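Local structure of MutT/nudix family protein (Streptococcus pneumoniae, 4HFQ) at residues A[24-27]-A[28-31]. The protein hydrolyses UDP-linked precursors of peptidoglycan biosynthesis as a Nudix-family UDP-X diphosphatase. Sequence-based numbering, arbitrary orientation. Where two conformers were deposited one is given.
Sequences TKDP and FDRE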
loop_
_atom_site.group_PDB
_atom_site.type_symbol
_atom_site.label_atom_id
_atom_site.label_comp_id
_atom_site.label_asym_id
_atom_site.label_seq_id
_atom_site.Cartn_x
_atom_site.Cartn_y
_atom_site.Cartn_z
ATOM N N THR A 24 6.818 17.863 -9.417
ATOM C CA THR A 24 7.663 19.050 -9.561
ATOM C C THR A 24 7.193 19.954 -10.699
ATOM O O THR A 24 6.629 19.483 -11.686
ATOM C CB THR A 24 9.153 18.710 -9.732
ATOM O OG1 THR A 24 9.901 19.917 -9.564
ATOM C CG2 THR A 24 9.462 18.147 -11.108
ATOM N N LYS A 25 7.485 21.249 -10.569
ATOM C CA LYS A 25 7.093 22.236 -11.561
ATOM C C LYS A 25 8.298 22.914 -12.205
ATOM O O LYS A 25 8.149 23.825 -13.027
ATOM C CB LYS A 25 6.156 23.275 -10.926
ATOM C CG LYS A 25 4.824 22.707 -10.445
ATOM C CD LYS A 25 3.886 22.431 -11.610
ATOM C CE LYS A 25 2.461 22.208 -11.133
ATOM N NZ LYS A 25 1.474 22.474 -12.222
ATOM N N ASP A 26 9.495 22.453 -11.865
ATOM C CA ASP A 26 10.719 23.067 -12.368
ATOM C C ASP A 26 11.453 22.134 -13.315
ATOM O O ASP A 26 11.669 20.966 -12.979
ATOM C CB ASP A 26 11.641 23.448 -11.214
ATOM C CG ASP A 26 12.898 24.143 -11.698
ATOM O OD1 ASP A 26 13.878 23.449 -12.014
ATOM O OD2 ASP A 26 12.881 25.389 -11.785
ATOM N N PRO A 27 11.859 22.628 -14.501
ATOM C CA PRO A 27 12.503 21.747 -15.475
ATOM C C PRO A 27 13.845 21.179 -15.029
ATOM O O PRO A 27 14.183 20.074 -15.430
ATOM C CB PRO A 27 12.688 22.630 -16.724
ATOM C CG PRO A 27 12.543 24.028 -16.252
ATOM C CD PRO A 27 11.664 24.001 -15.028
ATOM N N PHE A 28 14.592 21.893 -14.184
ATOM C CA PHE A 28 15.859 21.350 -13.712
ATOM C C PHE A 28 15.635 20.285 -12.649
ATOM O O PHE A 28 16.358 19.303 -12.633
ATOM C CB PHE A 28 16.808 22.444 -13.212
ATOM C CG PHE A 28 17.218 23.420 -14.283
ATOM C CD1 PHE A 28 16.468 24.571 -14.504
ATOM C CD2 PHE A 28 18.347 23.195 -15.061
ATOM C CE1 PHE A 28 16.836 25.482 -15.486
ATOM C CE2 PHE A 28 18.727 24.111 -16.048
ATOM C CZ PHE A 28 17.966 25.249 -16.258
ATOM N N ASP A 29 14.616 20.455 -11.812
ATOM C CA ASP A 29 14.239 19.379 -10.877
ATOM C C ASP A 29 13.739 18.153 -11.645
ATOM O O ASP A 29 14.125 17.037 -11.339
ATOM C CB ASP A 29 13.187 19.857 -9.881
ATOM C CG ASP A 29 13.778 20.721 -8.782
ATOM O OD1 ASP A 29 14.790 20.302 -8.172
ATOM O OD2 ASP A 29 13.217 21.802 -8.511
ATOM N N ARG A 30 12.933 18.373 -12.689
ATOM C CA ARG A 30 12.478 17.247 -13.525
ATOM C C ARG A 30 13.688 16.460 -14.039
ATOM O O ARG A 30 13.721 15.238 -13.946
ATOM C CB ARG A 30 11.626 17.740 -14.695
ATOM C CG ARG A 30 11.254 16.630 -15.660
ATOM C CD ARG A 30 10.197 17.101 -16.653
ATOM N NE ARG A 30 9.889 16.020 -17.586
ATOM C CZ ARG A 30 9.039 15.018 -17.330
ATOM N NH1 ARG A 30 8.355 14.973 -16.201
ATOM N NH2 ARG A 30 8.855 14.074 -18.243
ATOM N N GLU A 31 14.683 17.168 -14.571
ATOM C CA GLU A 31 15.869 16.521 -15.101
ATOM C C GLU A 31 16.614 15.742 -14.029
ATOM O O GLU A 31 17.098 14.657 -14.286
ATOM C CB GLU A 31 16.799 17.555 -15.701
ATOM C CG GLU A 31 18.001 16.935 -16.374
ATOM C CD GLU A 31 18.871 17.976 -17.042
ATOM O OE1 GLU A 31 18.971 19.104 -16.506
ATOM O OE2 GLU A 31 19.446 17.664 -18.107
#
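D26 meets the backbone N-H groups of F28 and D29, forming the N-cap of helix 27-47. The turn links this helix to helix 3-23 in the N-terminal helical part of the chain. D26 CB lies 3.5 Å from D29 OD2, where the two side chains cross at about a right angle. CG stands anti to the backbone N (chi1 -178°), which carries OD1 over the start of the helix. D26 OD1 accepts from D29 N at 3.1 Å through its anti lone pair. D26 OD1 also takes a weak, bent bond from F28 N at 2.8 Å. The same oxygen sits at the edge of the F28 ring, in its plane. One carboxylate oxygen thus serves two N-H groups of the first turn, and its negative charge probably suits the helix N-terminus. The first helical backbone bonds follow: R30 N gives to D26 O at 2.9 Å and E31 N to P27 O.

T24 comes in beside this cap. T24 OG1 touches D29 CB at 3.3 Å, and T24 CG2 packs against R30 N at 3.8 Å. The hydroxyl also accepts a long, weak bond from D26 N. Its stronger partner is D29 OD2 of the second subunit, and the reciprocal bond joins D29 OD2 to T24 OG1 of that subunit. The turn is therefore part of the dimer interface. D29 OD1 forms a salt bridge with R32 NH1 of its own chain and a hydrogen bond with Y33 OH of the second subunit. Within the turn, D29 OD2 lies 3.9 Å from D26 OD1, two like charges, with the carboxylate planes 66° apart.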